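Local coordinates for protein peptidyl tryptophan dihydroxylase (PDB 7CTQ) that dihydroxylates a peptide-bound tryptophan using FAD, an essential step in making the tryptophylquinone cofactor of quinohemoprotein amine dehydrogenase, at residues Val9-Gly14 with His123-Asp128; Leu138-Ala141 with Gln145-Leu148; Ile258-Ala263 with Leu283-Val288. All coordinates share one frame; numbering follows the deposited sequence.

Contact 1: residues Val9-Gly14 with His123-Asp128; sequences VVLGAG and HGIRLD. With FAD (flavin-adenine dinucleotide), chain C.
I125 is the centre of this contact: it projects from strand 123-127 onto V9 and L11, the two residues of strand 8-11 whose side chains face it. Its branches divide the work. CD1 meets V9 tip to tip, with I125 CD1 only 3.4 Å from V9 CG1, tighter than ordinary van der Waals spacing. The other branch belongs to L11, where CD2 sits 3.7 Å from I125 CG2, and the same L11 methyl also lies 3.7 Å from I125 CD1, so it nestles between the two ends of the isoleucine. I125 is turned off the staggered position (chi1 -34°); with CG2 roughly anti to the backbone N and CG1 beside that nitrogen, the two branches reach L11 and V9. No hydrogen bond crosses. The CA atoms of V9 and I125 are 8.8 Å apart, the spacing of layers joined by side chains rather than of paired strands.

Past L11 the strand breaks into the glycine-rich turn that begins the Rossmann-type FAD fold. G12 CA lies 3.4 Å from FAD O4B, and G14 C is 3.3 Å from FAD O2P. A side chain on G14 would run into FAD O5B, while G12 has a positive phi (103°) and lies against the adenosine ribose. G14 also takes the N-cap position of the helix that follows.

Strand 123-127 is the middle of an antiparallel meander, between strands 108-119 and 132-135, that continues the parallel sheet and curls back over it. Strand 8-11 is hydrogen-bonded between strands 31-35 and 137-140, and the apolar layer under the meander is extended by L138, which touches both L11 and I125, by V114 against I125, and by A135 against V9.

Contact 2: residues Leu138-Ala141 with Gln145-Leu148; sequences LVEA and QAPL. With FAD (flavin-adenine dinucleotide), chain C.
E140 and P147 come at each other from opposite directions, the carboxylate of one meeting the ring of the other. The acid leaves strand 137-140 with CG anti to its backbone N (chi1 169°) and then bends at chi2 (63°), which brings the carboxylate round to the loop. There E140 OE1 lies 3.7 Å from P147 CD, the ring carbon next to the proline nitrogen. The other oxygen faces the neighbouring residue, with E140 OE2 4.1 Å from A146 CB, whose methyl points back at the strand. These are van der Waals contacts; the charge of E140 is met by R142, in the turn between the two segments, through a salt bridge to OE1, and OE2 is hydrogen-bonded to a residue adjoining the segments.

The turn is the one that carries the chain off the Rossmann sheet at the FAD, and both of its sides reach the cofactor. A141 O comes 3.6 Å from FAD C5B on the adenosine ribose, and Q145 lies beside the adenine, its CB 3.5 Å from FAD N7A. R259 of the adjoining strand touches the side chains of E140 and A146 and makes a weak hydrogen bond to P147 O.

Contact 3: residues Ile258-Ala263 with Leu283-Val288; sequences IRVGDA and LQAPVV. With FAD (flavin-adenine dinucleotide), chain C.
The chain running into the GD motif of FAD-dependent monooxygenases, here G261 and D262, rests through V260 and I258 on the first turn of helix 285-294. I258 and A285 bury the most surface. The A285 methyl packs against V260, with V260 CG1 3.5 Å from A285 CB, and it also meets the end of I258, where I258 CD1 is 4.1 Å from A285 CB. One turn along the helix, V288 crosses I258 at a slant, and I258 CD1 stands 3.9 Å from V288 CG1. I258 gets this far because its CG1 is anti to the backbone N (chi1 -164°) and the chain beyond is extended.

The strand ends at R259, and after V260 the chain enters the motif at the FAD pyrophosphate. D262 N donates a hydrogen bond of 3.0 Å to FAD O1P, and G261 passes so close to that oxygen that any side chain would collide with it. The carboxylate of D262 lies along the ribityl chain, its OD1 3.3 Å from FAD O3', a weak bond at most, since O3' has another acceptor in reach. With an alanine here the carboxylate beside C3' and C5' would be gone, and the ribityl chain would probably be less firmly held.

R259 ties the start of the segment to its end: R259 NE donates to A263 O at 2.6 Å, nearly straight at 164°, with R259 NH2 adding a weak second bond. The oxygen lies in the guanidinium plane, while the donor stands 42° out of the carbonyl plane. T20 of helix 15-27 touches both V260 and A285.

In the fold
All three contacts reach one sheet, in which strands 8-11, 137-140 and 257-259 run parallel side by side. Contact 1 is hydrogen-bonded to contact 2 through L11 N to V139 O (2.8 Å) and probably L11 O to A141 N (2.9 Å), and their centres are 9 Å apart. Contact 2 passes the sheet on to contact 3 through E140 N to I258 O (2.7 Å) and E140 O to V260 N (3.1 Å). Contacts 1 and 3 do not touch, their nearest atoms being about 6 Å apart. The strands end at FAD: contact 1 touches the adenosine ribose and a phosphate oxygen, contact 2 the adenine and ribose, contact 3 the pyrophosphate and ribityl chain.

Contact 1: residues Val9-Gly14 with His123-Asp128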
loop_
_atom_site.group_PDB
_atom_site.type_symbol
_atom_site.label_atom_id
_atom_site.label_comp_id
_atom_site.label_asym_id
_atom_site.label_seq_id
_atom_site.Cartn_x
_atom_site.Cartn_y
_atom_site.Cartn_z
ATOM N N VAL A 9 -13.916 11.745 -11.269
ATOM C CA VAL A 9 -13.554 12.479 -10.063
ATOM C C VAL A 9 -12.876 11.522 -9.096
ATOM O O VAL A 9 -13.409 10.443 -8.803
ATOM C CB VAL A 9 -14.774 13.142 -9.399
ATOM C CG1 VAL A 9 -14.326 13.924 -8.179
ATOM C CG2 VAL A 9 -15.523 14.033 -10.402
ATOM N N VAL A 10 -11.708 11.927 -8.598
ATOM C CA VAL A 10 -10.942 11.200 -7.592
ATOM C C VAL A 10 -11.116 11.906 -6.250
ATOM O O VAL A 10 -10.888 13.119 -6.149
ATOM C CB VAL A 10 -9.451 11.131 -7.971
ATOM C CG1 VAL A 10 -8.629 10.490 -6.840
ATOM C CG2 VAL A 10 -9.248 10.391 -9.306
ATOM N N LEU A 11 -11.491 11.151 -5.217
ATOM C CA LEU A 11 -11.613 11.673 -3.858
ATOM C C LEU A 11 -10.360 11.335 -3.069
ATOM O O LEU A 11 -10.083 10.156 -2.816
ATOM C CB LEU A 11 -12.838 11.104 -3.143
ATOM C CG LEU A 11 -14.112 10.986 -3.965
ATOM C CD1 LEU A 11 -15.244 10.412 -3.123
ATOM C CD2 LEU A 11 -14.494 12.344 -4.541
ATOM N N GLY A 12 -9.618 12.363 -2.667
ATOM C CA GLY A 12 -8.415 12.173 -1.876
ATOM C C GLY A 12 -7.145 12.315 -2.692
ATOM O O GLY A 12 -7.025 11.742 -3.785
ATOM N N ALA A 13 -6.184 13.075 -2.169
ATOM C CA ALA A 13 -4.974 13.377 -2.918
ATOM C C ALA A 13 -3.737 12.923 -2.161
ATOM O O ALA A 13 -2.747 13.657 -2.077
ATOM C CB ALA A 13 -4.886 14.874 -3.229
ATOM N N GLY A 14 -3.780 11.719 -1.605
ATOM C CA GLY A 14 -2.585 11.094 -1.094
ATOM C C GLY A 14 -1.834 10.432 -2.230
ATOM O O GLY A 14 -2.187 10.586 -3.407
ATOM N N HIS A 123 -22.537 9.942 -9.905
ATOM C CA HIS A 123 -22.100 10.107 -8.528
ATOM C C HIS A 123 -22.334 11.546 -8.097
ATOM O O HIS A 123 -21.876 12.480 -8.762
ATOM C CB HIS A 123 -20.622 9.746 -8.376
ATOM C CG HIS A 123 -20.345 8.293 -8.575
ATOM N ND1 HIS A 123 -20.277 7.401 -7.528
ATOM C CD2 HIS A 123 -20.136 7.573 -9.700
ATOM C CE1 HIS A 123 -20.036 6.192 -8.000
ATOM N NE2 HIS A 123 -19.943 6.270 -9.315
ATOM N N GLY A 124 -23.048 11.718 -6.989
ATOM C CA GLY A 124 -23.272 13.038 -6.445
ATOM C C GLY A 124 -22.356 13.329 -5.279
ATOM O O GLY A 124 -22.661 12.977 -4.136
ATOM N N ILE A 125 -21.230 13.974 -5.554
ATOM C CA ILE A 125 -20.218 14.248 -4.541
ATOM C C ILE A 125 -20.520 15.601 -3.923
ATOM O O ILE A 125 -20.279 16.646 -4.535
ATOM C CB ILE A 125 -18.806 14.220 -5.130
ATOM C CG1 ILE A 125 -18.722 13.169 -6.239
ATOM C CG2 ILE A 125 -17.780 13.967 -4.034
ATOM C CD1 ILE A 125 -17.358 13.053 -6.827
ATOM N N ARG A 126 -21.019 15.575 -2.696
ATOM C CA ARG A 126 -21.438 16.770 -1.986
ATOM C C ARG A 126 -20.340 17.150 -0.999
ATOM O O ARG A 126 -19.925 16.323 -0.180
ATOM C CB ARG A 126 -22.779 16.507 -1.298
ATOM C CG ARG A 126 -23.889 16.230 -2.331
ATOM C CD ARG A 126 -25.069 15.429 -1.782
ATOM N NE ARG A 126 -26.044 16.284 -1.118
ATOM C CZ ARG A 126 -26.090 16.479 0.195
ATOM N NH1 ARG A 126 -25.223 15.860 0.988
ATOM N NH2 ARG A 126 -27.007 17.284 0.717
ATOM N N LEU A 127 -19.844 18.380 -1.113
ATOM C CA LEU A 127 -18.734 18.881 -0.316
ATOM C C LEU A 127 -19.247 19.698 0.865
ATOM O O LEU A 127 -20.393 20.157 0.884
ATOM C CB LEU A 127 -17.800 19.735 -1.179
ATOM C CG LEU A 127 -16.532 19.068 -1.712
ATOM C CD1 LEU A 127 -16.857 18.103 -2.849
ATOM C CD2 LEU A 127 -15.531 20.123 -2.160
ATOM N N ASP A 128 -18.364 19.889 1.851
ATOM C CA ASP A 128 -18.737 20.597 3.077
ATOM C C ASP A 128 -19.205 22.021 2.805
ATOM O O ASP A 128 -20.092 22.524 3.504
ATOM C CB ASP A 128 -17.557 20.605 4.049
ATOM C CG ASP A 128 -17.785 19.717 5.254
ATOM O OD1 ASP A 128 -16.794 19.406 5.949
ATOM O OD2 ASP A 128 -18.947 19.354 5.527
HETATM P PA FAD C . -3.648 8.906 2.289
HETATM O O1A FAD C . -2.197 9.143 2.136
HETATM O O2A FAD C . -4.092 8.799 3.740
HETATM O O5B FAD C . -4.423 9.979 1.459
HETATM C C5B FAD C . -5.812 10.266 1.711
HETATM C C4B FAD C . -6.018 11.718 1.370
HETATM O O4B FAD C . -7.434 12.011 1.379
HETATM C C3B FAD C . -5.361 12.726 2.320
HETATM O O3B FAD C . -4.838 13.828 1.582
HETATM C C2B FAD C . -6.513 13.124 3.250
HETATM O O2B FAD C . -6.391 14.449 3.765
HETATM C C1B FAD C . -7.693 13.066 2.280
HETATM N N9A FAD C . -9.015 12.878 2.861
HETATM C C8A FAD C . -9.390 12.098 3.918
HETATM N N7A FAD C . -10.670 12.131 4.196
HETATM C C5A FAD C . -11.169 13.028 3.268
HETATM C C6A FAD C . -12.464 13.532 3.031
HETATM N N6A FAD C . -13.538 13.186 3.739
HETATM N N1A FAD C . -12.629 14.417 2.013
HETATM C C2A FAD C . -11.559 14.771 1.295
HETATM N N3A FAD C . -10.293 14.360 1.435
HETATM C C4A FAD C . -10.162 13.486 2.437
HETATM N N1 FAD C . 3.977 4.539 5.125
HETATM C C2 FAD C . 5.310 4.688 4.862
HETATM O O2 FAD C . 5.753 4.646 3.713
HETATM N N3 FAD C . 6.193 4.904 5.900
HETATM C C4 FAD C . 5.867 4.994 7.237
HETATM O O4 FAD C . 6.743 5.203 8.074
HETATM C C4X FAD C . 4.452 4.833 7.511
HETATM N N5 FAD C . 4.057 4.896 8.755
HETATM C C5X FAD C . 2.705 4.741 9.017
HETATM C C6 FAD C . 2.266 4.798 10.341
HETATM C C7 FAD C . 0.922 4.632 10.658
HETATM C C7M FAD C . 0.482 4.703 12.096
HETATM C C8 FAD C . -0.008 4.400 9.631
HETATM C C8M FAD C . -1.471 4.225 9.938
HETATM C C9 FAD C . 0.425 4.347 8.311
HETATM C C9A FAD C . 1.770 4.508 7.998
HETATM N N10 FAD C . 2.236 4.466 6.668
HETATM C C10 FAD C . 3.581 4.607 6.388
HETATM C "C1'" FAD C . 1.310 4.181 5.570
HETATM C "C2'" FAD C . 0.956 5.390 4.720
HETATM O "O2'" FAD C . 0.532 6.488 5.527
HETATM C "C3'" FAD C . -0.168 4.986 3.768
HETATM O "O3'" FAD C . 0.194 3.742 3.177
HETATM C "C4'" FAD C . -0.475 5.972 2.645
HETATM O "O4'" FAD C . -0.461 7.321 3.120
HETATM C "C5'" FAD C . -1.804 5.656 2.002
HETATM O "O5'" FAD C . -1.954 6.477 0.835
HETATM P P FAD C . -3.365 6.889 0.319
HETATM O O1P FAD C . -4.118 5.590 -0.004
HETATM O O2P FAD C . -3.255 7.890 -0.778
HETATM O O3P FAD C . -4.047 7.533 1.599
#

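Contact 2: residues Leu138-Ala141 with Gln145-Leu148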
loop_
_atom_site.group_PDB
_atom_site.type_symbol
_atom_site.label_atom_id
_atom_site.label_comp_id
_atom_site.label_asym_id
_atom_site.label_seq_id
_atom_site.Cartn_x
_atom_site.Cartn_y
_atom_site.Cartn_z
ATOM N N LEU A 138 -16.099 7.404 -10.180
ATOM C CA LEU A 138 -15.531 7.826 -8.910
ATOM C C LEU A 138 -14.340 6.947 -8.529
ATOM O O LEU A 138 -14.465 5.721 -8.465
ATOM C CB LEU A 138 -16.600 7.767 -7.817
ATOM C CG LEU A 138 -16.186 8.316 -6.454
ATOM C CD1 LEU A 138 -16.249 9.817 -6.521
ATOM C CD2 LEU A 138 -17.097 7.782 -5.355
ATOM N N VAL A 139 -13.194 7.570 -8.252
ATOM C CA VAL A 139 -12.064 6.887 -7.626
ATOM C C VAL A 139 -12.069 7.231 -6.141
ATOM O O VAL A 139 -11.896 8.395 -5.766
ATOM C CB VAL A 139 -10.726 7.279 -8.271
ATOM C CG1 VAL A 139 -9.576 6.525 -7.615
ATOM C CG2 VAL A 139 -10.753 7.064 -9.779
ATOM N N GLU A 140 -12.248 6.219 -5.293
ATOM C CA GLU A 140 -12.208 6.392 -3.843
ATOM C C GLU A 140 -10.776 6.192 -3.369
ATOM O O GLU A 140 -10.238 5.078 -3.420
ATOM C CB GLU A 140 -13.148 5.413 -3.150
ATOM C CG GLU A 140 -12.952 5.378 -1.657
ATOM C CD GLU A 140 -13.282 6.708 -1.042
ATOM O OE1 GLU A 140 -14.485 7.032 -0.991
ATOM O OE2 GLU A 140 -12.351 7.426 -0.625
ATOM N N ALA A 141 -10.159 7.272 -2.908
ATOM C CA ALA A 141 -8.751 7.265 -2.558
ATOM C C ALA A 141 -8.519 8.061 -1.287
ATOM O O ALA A 141 -7.481 8.709 -1.123
ATOM C CB ALA A 141 -7.901 7.819 -3.699
ATOM N N GLN A 145 -9.370 6.957 5.934
ATOM C CA GLN A 145 -10.569 7.760 6.195
ATOM C C GLN A 145 -11.701 7.426 5.238
ATOM O O GLN A 145 -12.714 8.127 5.262
ATOM C CB GLN A 145 -10.242 9.281 6.155
ATOM C CG GLN A 145 -8.987 9.654 6.897
ATOM C CD GLN A 145 -8.617 11.130 6.748
ATOM O OE1 GLN A 145 -9.469 12.014 6.836
ATOM N NE2 GLN A 145 -7.352 11.391 6.479
ATOM N N ALA A 146 -11.522 6.413 4.427
ATOM C CA ALA A 146 -12.573 5.974 3.528
ATOM C C ALA A 146 -13.778 5.485 4.328
ATOM O O ALA A 146 -13.628 4.982 5.445
ATOM C CB ALA A 146 -12.076 4.852 2.613
ATOM N N PRO A 147 -14.984 5.622 3.777
ATOM C CA PRO A 147 -16.181 5.139 4.476
ATOM C C PRO A 147 -16.074 3.662 4.822
ATOM O O PRO A 147 -15.671 2.839 3.996
ATOM C CB PRO A 147 -17.307 5.403 3.471
ATOM C CG PRO A 147 -16.622 5.672 2.166
ATOM C CD PRO A 147 -15.330 6.311 2.527
ATOM N N LEU A 148 -16.452 3.335 6.058
ATOM C CA LEU A 148 -16.338 1.973 6.561
ATOM C C LEU A 148 -17.233 1.016 5.788
ATOM O O LEU A 148 -18.461 1.091 5.880
ATOM C CB LEU A 148 -16.676 1.916 8.051
ATOM C CG LEU A 148 -15.463 1.738 8.966
ATOM C CD1 LEU A 148 -14.676 3.038 9.076
ATOM C CD2 LEU A 148 -15.875 1.240 10.335
HETATM P PA FAD C . -3.648 8.906 2.289
HETATM O O1A FAD C . -2.197 9.143 2.136
HETATM O O2A FAD C . -4.092 8.799 3.740
HETATM O O5B FAD C . -4.423 9.979 1.459
HETATM C C5B FAD C . -5.812 10.266 1.711
HETATM C C4B FAD C . -6.018 11.718 1.370
HETATM O O4B FAD C . -7.434 12.011 1.379
HETATM C C3B FAD C . -5.361 12.726 2.320
HETATM O O3B FAD C . -4.838 13.828 1.582
HETATM C C2B FAD C . -6.513 13.124 3.250
HETATM O O2B FAD C . -6.391 14.449 3.765
HETATM C C1B FAD C . -7.693 13.066 2.280
HETATM N N9A FAD C . -9.015 12.878 2.861
HETATM C C8A FAD C . -9.390 12.098 3.918
HETATM N N7A FAD C . -10.670 12.131 4.196
HETATM C C5A FAD C . -11.169 13.028 3.268
HETATM C C6A FAD C . -12.464 13.532 3.031
HETATM N N6A FAD C . -13.538 13.186 3.739
HETATM N N1A FAD C . -12.629 14.417 2.013
HETATM C C2A FAD C . -11.559 14.771 1.295
HETATM N N3A FAD C . -10.293 14.360 1.435
HETATM C C4A FAD C . -10.162 13.486 2.437
HETATM N N1 FAD C . 3.977 4.539 5.125
HETATM C C2 FAD C . 5.310 4.688 4.862
HETATM O O2 FAD C . 5.753 4.646 3.713
HETATM N N3 FAD C . 6.193 4.904 5.900
HETATM C C4 FAD C . 5.867 4.994 7.237
HETATM O O4 FAD C . 6.743 5.203 8.074
HETATM C C4X FAD C . 4.452 4.833 7.511
HETATM N N5 FAD C . 4.057 4.896 8.755
HETATM C C5X FAD C . 2.705 4.741 9.017
HETATM C C6 FAD C . 2.266 4.798 10.341
HETATM C C7 FAD C . 0.922 4.632 10.658
HETATM C C7M FAD C . 0.482 4.703 12.096
HETATM C C8 FAD C . -0.008 4.400 9.631
HETATM C C8M FAD C . -1.471 4.225 9.938
HETATM C C9 FAD C . 0.425 4.347 8.311
HETATM C C9A FAD C . 1.770 4.508 7.998
HETATM N N10 FAD C . 2.236 4.466 6.668
HETATM C C10 FAD C . 3.581 4.607 6.388
HETATM C "C1'" FAD C . 1.310 4.181 5.570
HETATM C "C2'" FAD C . 0.956 5.390 4.720
HETATM O "O2'" FAD C . 0.532 6.488 5.527
HETATM C "C3'" FAD C . -0.168 4.986 3.768
HETATM O "O3'" FAD C . 0.194 3.742 3.177
HETATM C "C4'" FAD C . -0.475 5.972 2.645
HETATM O "O4'" FAD C . -0.461 7.321 3.120
HETATM C "C5'" FAD C . -1.804 5.656 2.002
HETATM O "O5'" FAD C . -1.954 6.477 0.835
HETATM P P FAD C . -3.365 6.889 0.319
HETATM O O1P FAD C . -4.118 5.590 -0.004
HETATM O O2P FAD C . -3.255 7.890 -0.778
HETATM O O3P FAD C . -4.047 7.533 1.599
#

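Contact 3: residues Ile258-Ala263 with Leu283-Val288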
loop_
_atom_site.group_PDB
_atom_site.type_symbol
_atom_site.label_atom_id
_atom_site.label_comp_id
_atom_site.label_asym_id
_atom_site.label_seq_id
_atom_site.Cartn_x
_atom_site.Cartn_y
_atom_site.Cartn_z
ATOM N N ILE A 258 -13.984 2.707 -8.079
ATOM C CA ILE A 258 -12.855 1.869 -7.704
ATOM C C ILE A 258 -12.259 2.448 -6.434
ATOM O O ILE A 258 -12.248 3.666 -6.239
ATOM C CB ILE A 258 -11.826 1.771 -8.858
ATOM C CG1 ILE A 258 -10.870 0.599 -8.636
ATOM C CG2 ILE A 258 -11.026 3.088 -9.054
ATOM C CD1 ILE A 258 -9.912 0.420 -9.783
ATOM N N ARG A 259 -11.811 1.569 -5.548
ATOM C CA ARG A 259 -10.997 1.958 -4.410
ATOM C C ARG A 259 -9.525 1.677 -4.696
ATOM O O ARG A 259 -9.174 0.629 -5.252
ATOM C CB ARG A 259 -11.435 1.217 -3.141
ATOM C CG ARG A 259 -12.611 1.875 -2.431
ATOM C CD ARG A 259 -13.322 0.926 -1.497
ATOM N NE ARG A 259 -12.845 1.055 -0.126
ATOM C CZ ARG A 259 -13.538 1.622 0.855
ATOM N NH1 ARG A 259 -14.741 2.119 0.621
ATOM N NH2 ARG A 259 -13.026 1.684 2.073
ATOM N N VAL A 260 -8.664 2.612 -4.290
ATOM C CA VAL A 260 -7.222 2.473 -4.434
ATOM C C VAL A 260 -6.557 2.842 -3.123
ATOM O O VAL A 260 -7.141 3.507 -2.263
ATOM C CB VAL A 260 -6.642 3.326 -5.583
ATOM C CG1 VAL A 260 -7.178 2.844 -6.917
ATOM C CG2 VAL A 260 -6.951 4.815 -5.371
ATOM N N GLY A 261 -5.317 2.380 -2.970
ATOM C CA GLY A 261 -4.563 2.746 -1.785
ATOM C C GLY A 261 -5.092 2.095 -0.518
ATOM O O GLY A 261 -5.643 0.987 -0.531
ATOM N N ASP A 262 -4.904 2.810 0.600
ATOM C CA ASP A 262 -5.365 2.341 1.908
ATOM C C ASP A 262 -6.864 2.057 1.925
ATOM O O ASP A 262 -7.329 1.200 2.689
ATOM C CB ASP A 262 -5.031 3.382 2.983
ATOM C CG ASP A 262 -3.634 3.227 3.555
ATOM O OD1 ASP A 262 -2.855 2.406 3.021
ATOM O OD2 ASP A 262 -3.316 3.935 4.546
ATOM N N ALA A 263 -7.638 2.787 1.120
ATOM C CA ALA A 263 -9.054 2.483 0.986
ATOM C C ALA A 263 -9.291 1.088 0.425
ATOM O O ALA A 263 -10.372 0.525 0.630
ATOM C CB ALA A 263 -9.731 3.499 0.083
ATOM N N LEU A 283 -1.265 1.031 -9.119
ATOM C CA LEU A 283 -0.454 0.950 -10.329
ATOM C C LEU A 283 -1.285 0.555 -11.543
ATOM O O LEU A 283 -1.147 1.147 -12.616
ATOM C CB LEU A 283 0.693 -0.044 -10.122
ATOM C CG LEU A 283 1.646 -0.241 -11.310
ATOM C CD1 LEU A 283 2.547 0.982 -11.505
ATOM C CD2 LEU A 283 2.477 -1.535 -11.194
ATOM N N GLN A 284 -2.153 -0.443 -11.402
ATOM C CA GLN A 284 -2.966 -0.873 -12.529
ATOM C C GLN A 284 -4.424 -0.447 -12.394
ATOM O O GLN A 284 -5.271 -0.897 -13.170
ATOM C CB GLN A 284 -2.814 -2.386 -12.723
ATOM C CG GLN A 284 -1.372 -2.697 -13.146
ATOM C CD GLN A 284 -0.992 -4.171 -13.093
ATOM O OE1 GLN A 284 -1.804 -5.034 -12.763
ATOM N NE2 GLN A 284 0.259 -4.463 -13.445
ATOM N N ALA A 285 -4.725 0.444 -11.453
ATOM C CA ALA A 285 -6.059 1.040 -11.405
ATOM C C ALA A 285 -6.417 1.768 -12.699
ATOM O O ALA A 285 -7.541 1.575 -13.199
ATOM C CB ALA A 285 -6.165 1.969 -10.186
ATOM N N PRO A 286 -5.536 2.578 -13.307
ATOM C CA PRO A 286 -5.944 3.251 -14.555
ATOM C C PRO A 286 -6.380 2.308 -15.671
ATOM O O PRO A 286 -7.332 2.637 -16.386
ATOM C CB PRO A 286 -4.696 4.065 -14.936
ATOM C CG PRO A 286 -4.038 4.351 -13.647
ATOM C CD PRO A 286 -4.250 3.111 -12.811
ATOM N N VAL A 287 -5.741 1.142 -15.850
ATOM C CA VAL A 287 -6.217 0.276 -16.925
ATOM C C VAL A 287 -7.556 -0.357 -16.553
ATOM O O VAL A 287 -8.369 -0.670 -17.440
ATOM C CB VAL A 287 -5.183 -0.801 -17.322
ATOM C CG1 VAL A 287 -4.040 -0.192 -18.146
ATOM C CG2 VAL A 287 -4.642 -1.522 -16.092
ATOM N N VAL A 288 -7.806 -0.588 -15.264
ATOM C CA VAL A 288 -9.104 -1.136 -14.872
ATOM C C VAL A 288 -10.197 -0.120 -15.194
ATOM O O VAL A 288 -11.214 -0.445 -15.823
ATOM C CB VAL A 288 -9.097 -1.539 -13.382
ATOM C CG1 VAL A 288 -10.508 -1.881 -12.893
ATOM C CG2 VAL A 288 -8.160 -2.764 -13.155
HETATM P PA FAD C . -3.648 8.906 2.289
HETATM O O1A FAD C . -2.197 9.143 2.136
HETATM O O2A FAD C . -4.092 8.799 3.740
HETATM O O5B FAD C . -4.423 9.979 1.459
HETATM C C5B FAD C . -5.812 10.266 1.711
HETATM C C4B FAD C . -6.018 11.718 1.370
HETATM O O4B FAD C . -7.434 12.011 1.379
HETATM C C3B FAD C . -5.361 12.726 2.320
HETATM O O3B FAD C . -4.838 13.828 1.582
HETATM C C2B FAD C . -6.513 13.124 3.250
HETATM O O2B FAD C . -6.391 14.449 3.765
HETATM C C1B FAD C . -7.693 13.066 2.280
HETATM N N9A FAD C . -9.015 12.878 2.861
HETATM C C8A FAD C . -9.390 12.098 3.918
HETATM N N7A FAD C . -10.670 12.131 4.196
HETATM C C5A FAD C . -11.169 13.028 3.268
HETATM C C6A FAD C . -12.464 13.532 3.031
HETATM N N6A FAD C . -13.538 13.186 3.739
HETATM N N1A FAD C . -12.629 14.417 2.013
HETATM C C2A FAD C . -11.559 14.771 1.295
HETATM N N3A FAD C . -10.293 14.360 1.435
HETATM C C4A FAD C . -10.162 13.486 2.437
HETATM N N1 FAD C . 3.977 4.539 5.125
HETATM C C2 FAD C . 5.310 4.688 4.862
HETATM O O2 FAD C . 5.753 4.646 3.713
HETATM N N3 FAD C . 6.193 4.904 5.900
HETATM C C4 FAD C . 5.867 4.994 7.237
HETATM O O4 FAD C . 6.743 5.203 8.074
HETATM C C4X FAD C . 4.452 4.833 7.511
HETATM N N5 FAD C . 4.057 4.896 8.755
HETATM C C5X FAD C . 2.705 4.741 9.017
HETATM C C6 FAD C . 2.266 4.798 10.341
HETATM C C7 FAD C . 0.922 4.632 10.658
HETATM C C7M FAD C . 0.482 4.703 12.096
HETATM C C8 FAD C . -0.008 4.400 9.631
HETATM C C8M FAD C . -1.471 4.225 9.938
HETATM C C9 FAD C . 0.425 4.347 8.311
HETATM C C9A FAD C . 1.770 4.508 7.998
HETATM N N10 FAD C . 2.236 4.466 6.668
HETATM C C10 FAD C . 3.581 4.607 6.388
HETATM C "C1'" FAD C . 1.310 4.181 5.570
HETATM C "C2'" FAD C . 0.956 5.390 4.720
HETATM O "O2'" FAD C . 0.532 6.488 5.527
HETATM C "C3'" FAD C . -0.168 4.986 3.768
HETATM O "O3'" FAD C . 0.194 3.742 3.177
HETATM C "C4'" FAD C . -0.475 5.972 2.645
HETATM O "O4'" FAD C . -0.461 7.321 3.120
HETATM C "C5'" FAD C . -1.804 5.656 2.002
HETATM O "O5'" FAD C . -1.954 6.477 0.835
HETATM P P FAD C . -3.365 6.889 0.319
HETATM O O1P FAD C . -4.118 5.590 -0.004
HETATM O O2P FAD C . -3.255 7.890 -0.778
HETATM O O3P FAD C . -4.047 7.533 1.599
#